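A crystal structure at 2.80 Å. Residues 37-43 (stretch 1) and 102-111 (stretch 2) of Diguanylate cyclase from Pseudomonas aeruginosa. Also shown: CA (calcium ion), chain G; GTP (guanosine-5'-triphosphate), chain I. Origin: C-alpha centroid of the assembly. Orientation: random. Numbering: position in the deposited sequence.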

# COMPACT_ATOMS: atom_id res chain seq x y z
N VAL B 37 -37.56 10.54 0.39
CA VAL B 37 -37.15 10.91 1.73
C VAL B 37 -35.69 10.52 1.88
O VAL B 37 -35.32 9.37 1.64
CB VAL B 37 -37.98 10.18 2.80
CG1 VAL B 37 -37.44 10.51 4.19
CG2 VAL B 37 -39.45 10.56 2.68
N LEU B 38 -34.86 11.49 2.26
CA LEU B 38 -33.42 11.26 2.41
C LEU B 38 -33.00 11.35 3.87
O LEU B 38 -33.32 12.32 4.55
CB LEU B 38 -32.62 12.26 1.58
CG LEU B 38 -32.49 11.95 0.08
CD1 LEU B 38 -33.86 11.81 -0.57
CD2 LEU B 38 -31.68 13.02 -0.64
N PHE B 39 -32.27 10.34 4.33
CA PHE B 39 -31.76 10.29 5.70
C PHE B 39 -30.26 10.55 5.71
O PHE B 39 -29.49 9.79 5.11
CB PHE B 39 -32.04 8.91 6.31
CG PHE B 39 -32.09 8.92 7.80
CD1 PHE B 39 -30.95 9.14 8.55
CD2 PHE B 39 -33.28 8.69 8.47
CE1 PHE B 39 -30.99 9.14 9.93
CE2 PHE B 39 -33.33 8.69 9.85
CZ PHE B 39 -32.19 8.92 10.58
N ILE B 40 -29.86 11.62 6.39
CA ILE B 40 -28.45 12.02 6.42
C ILE B 40 -27.88 12.02 7.84
O ILE B 40 -28.32 12.78 8.69
CB ILE B 40 -28.25 13.43 5.85
CG1 ILE B 40 -28.67 13.47 4.37
CG2 ILE B 40 -26.81 13.87 6.01
CD1 ILE B 40 -28.55 14.84 3.74
N ASP B 41 -26.88 11.17 8.07
CA ASP B 41 -26.25 11.05 9.38
C ASP B 41 -24.78 11.42 9.28
O ASP B 41 -24.02 10.79 8.55
CB ASP B 41 -26.41 9.61 9.89
CG ASP B 41 -25.96 9.44 11.33
OD1 ASP B 41 -24.98 10.11 11.73
OD2 ASP B 41 -26.58 8.64 12.06
N LEU B 42 -24.37 12.45 10.01
CA LEU B 42 -22.99 12.93 9.96
C LEU B 42 -22.02 11.79 10.25
O LEU B 42 -22.31 10.90 11.06
CB LEU B 42 -22.77 14.07 10.96
CG LEU B 42 -23.52 15.38 10.67
CD1 LEU B 42 -23.04 16.50 11.58
CD2 LEU B 42 -23.36 15.79 9.21
N ASP B 43 -20.87 11.81 9.58
CA ASP B 43 -19.86 10.76 9.73
C ASP B 43 -18.86 11.05 10.84
O ASP B 43 -18.26 12.12 10.88
CB ASP B 43 -19.11 10.56 8.41
CG ASP B 43 -19.93 9.83 7.37
OD1 ASP B 43 -20.67 8.90 7.74
OD2 ASP B 43 -19.82 10.18 6.17
CA CA G . -23.15 9.99 13.03
PG GTP I . -20.94 7.25 12.78
O1G GTP I . -20.87 5.79 13.12
O2G GTP I . -20.31 7.62 11.45
O3G GTP I . -22.30 7.88 12.99
O3B GTP I . -19.96 7.99 13.82
PB GTP I . -20.53 9.02 14.92
O1B GTP I . -19.43 9.29 15.93
O2B GTP I . -21.18 10.19 14.21
O3A GTP I . -21.65 8.11 15.63
PA GTP I . -22.96 8.73 16.34
O1A GTP I . -23.39 7.80 17.45
O2A GTP I . -23.95 9.13 15.27
O5' GTP I . -22.39 10.07 17.00
C5' GTP I . -23.23 11.21 17.08
C4' GTP I . -22.42 12.33 17.69
O4' GTP I . -23.08 13.58 17.46
C3' GTP I . -22.27 12.15 19.19
O3' GTP I . -20.89 12.12 19.57
C2' GTP I . -22.97 13.34 19.80
O2' GTP I . -22.27 13.86 20.94
C1' GTP I . -23.00 14.34 18.66
N9 GTP I . -24.14 15.26 18.81
C8 GTP I . -25.45 14.93 18.77
N7 GTP I . -26.21 16.04 18.95
C5 GTP I . -25.39 17.09 19.11
C6 GTP I . -25.53 18.54 19.34
O6 GTP I . -26.66 19.06 19.43
N1 GTP I . -24.41 19.28 19.45
C2 GTP I . -23.18 18.74 19.35
N2 GTP I . -22.10 19.54 19.47
N3 GTP I . -22.98 17.41 19.14
C4 GTP I . -24.02 16.56 19.02
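Stretch 2 102-111: VARKLLNAFT

Stretch 2 packs against one side of the strand of stretch 1 through its helix and the residues that follow, in a small and wholly apolar contact. The two stretches bury 240 Å² between them, both sides summed. No hydrogen bond crosses the interface.

Stretch 1 is extended throughout the contact. Stretch 2 continues a helix that begins earlier in the chain. Its backbone is helical from Val-102, with Leu-107 N hydrogen-bonded to Ala-103 O at 3.1 Å and Asn-108 N hydrogen-bonded to Arg-104 O at 2.8 Å. Further along, Phe-110 N donates to Leu-107 O at 2.8 Å, a shorter step in sequence that marks a tighter turn. The side chain of Thr-111 also turns back, with OG1 donating to Asn-108 OD1 at 2.8 Å.

Helix and strand run in nearly the same direction. The signed crossing angle is -21°, and the axes approach to 10.7 Å. Side chains fill that space. The shared direction gives a simple register: Leu-38 lies nearest Ala-103, Ile-40 nearest Leu-106, and Leu-42 nearest Phe-110. The CA atoms of Leu-38 and Ala-103 are 7.7 Å apart, while those of Leu-42 and Phe-110 are 9.8 Å apart. The backbones are thus closer at the small alanine than at the phenylalanine.

Leu-38 points toward the helix. Its CD2 lies 4.0 Å from Ala-103 CA and 4.2 Å from Ala-103 CB. The same CD2 meets Leu-106 CD1 at 3.5 Å, the shortest contact between the stretches. Leu-106 also reaches the next inward residue of the strand, with its CD1 4.4 Å from Ile-40 CD1. Ile-40 in turn touches Phe-110, its CG2 lying 4.4 Å from Phe-110 CZ. Leu-42 starts out sideways, but its end comes nearer, and its CD2 is 3.7 Å from Phe-110 CE1. Both Ile-40 and Leu-42 meet the phenylalanine ring obliquely.

The alternation of the strand keeps Val-37, Phe-39 and Asp-41 out of reach of stretch 2. On the helix, Arg-104 and Lys-105 are likewise out of reach.

Asp-41 serves the ligand site instead. Its OD1 binds the calcium ion at 2.2 Å, and Leu-42 O binds the same ion at 2.3 Å. The GTP atoms O3G and O2B each bind this calcium at 2.3 Å. Leu-42 therefore joins the two sites, with its side chain against Phe-110 and its carbonyl on the metal.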

# COMPACT_ATOMS: atom_id res chain seq x y z
N VAL B 102 -30.46 14.79 -6.91
CA VAL B 102 -30.53 15.66 -5.75
C VAL B 102 -29.71 15.11 -4.58
O VAL B 102 -29.15 15.88 -3.80
CB VAL B 102 -31.99 15.87 -5.28
CG1 VAL B 102 -32.05 16.77 -4.06
CG2 VAL B 102 -32.83 16.46 -6.41
N ALA B 103 -29.64 13.79 -4.48
CA ALA B 103 -28.85 13.16 -3.43
C ALA B 103 -27.39 13.62 -3.48
O ALA B 103 -26.80 13.96 -2.46
CB ALA B 103 -28.93 11.65 -3.54
N ARG B 104 -26.81 13.63 -4.69
CA ARG B 104 -25.39 13.94 -4.87
C ARG B 104 -25.11 15.40 -4.56
O ARG B 104 -24.12 15.72 -3.90
CB ARG B 104 -24.94 13.62 -6.30
CG ARG B 104 -25.48 12.30 -6.84
CD ARG B 104 -24.47 11.60 -7.73
NE ARG B 104 -23.48 10.86 -6.95
CZ ARG B 104 -23.62 9.59 -6.57
NH1 ARG B 104 -24.70 8.90 -6.90
NH2 ARG B 104 -22.67 9.01 -5.85
N LYS B 105 -25.97 16.29 -5.04
CA LYS B 105 -25.90 17.70 -4.65
C LYS B 105 -25.58 17.79 -3.16
O LYS B 105 -24.65 18.49 -2.76
CB LYS B 105 -27.24 18.39 -4.92
CG LYS B 105 -27.26 19.30 -6.13
CD LYS B 105 -26.90 20.74 -5.76
N LEU B 106 -26.37 17.07 -2.36
CA LEU B 106 -26.26 17.13 -0.91
C LEU B 106 -24.94 16.54 -0.42
O LEU B 106 -24.38 16.99 0.57
CB LEU B 106 -27.45 16.41 -0.26
CG LEU B 106 -28.82 17.05 -0.52
CD1 LEU B 106 -29.93 16.05 -0.26
CD2 LEU B 106 -29.01 18.30 0.32
N LEU B 107 -24.45 15.52 -1.12
CA LEU B 107 -23.13 14.97 -0.82
C LEU B 107 -22.04 16.01 -1.05
O LEU B 107 -21.25 16.30 -0.16
CB LEU B 107 -22.83 13.74 -1.67
CG LEU B 107 -22.85 12.40 -0.95
CD1 LEU B 107 -22.34 11.30 -1.86
CD2 LEU B 107 -22.02 12.46 0.32
N ASN B 108 -22.01 16.56 -2.26
CA ASN B 108 -20.97 17.50 -2.65
C ASN B 108 -20.96 18.74 -1.76
O ASN B 108 -20.00 19.52 -1.77
CB ASN B 108 -21.14 17.91 -4.11
CG ASN B 108 -19.92 18.61 -4.66
OD1 ASN B 108 -18.78 18.26 -4.34
ND2 ASN B 108 -20.14 19.61 -5.51
N ALA B 109 -22.03 18.93 -0.99
CA ALA B 109 -22.11 20.06 -0.07
C ALA B 109 -21.13 19.87 1.09
O ALA B 109 -20.76 20.84 1.76
CB ALA B 109 -23.53 20.21 0.46
N PHE B 110 -20.73 18.63 1.31
CA PHE B 110 -19.78 18.29 2.37
C PHE B 110 -18.33 18.28 1.87
O PHE B 110 -17.40 18.05 2.65
CB PHE B 110 -20.12 16.93 2.97
CG PHE B 110 -21.37 16.94 3.81
CD1 PHE B 110 -21.32 17.31 5.14
CD2 PHE B 110 -22.59 16.57 3.26
CE1 PHE B 110 -22.47 17.33 5.91
CE2 PHE B 110 -23.74 16.58 4.03
CZ PHE B 110 -23.68 16.96 5.35
N THR B 111 -18.14 18.53 0.58
CA THR B 111 -16.80 18.56 0.00
C THR B 111 -15.99 19.70 0.59
O THR B 111 -14.88 19.50 1.09
CB THR B 111 -16.85 18.71 -1.53
OG1 THR B 111 -17.23 17.46 -2.12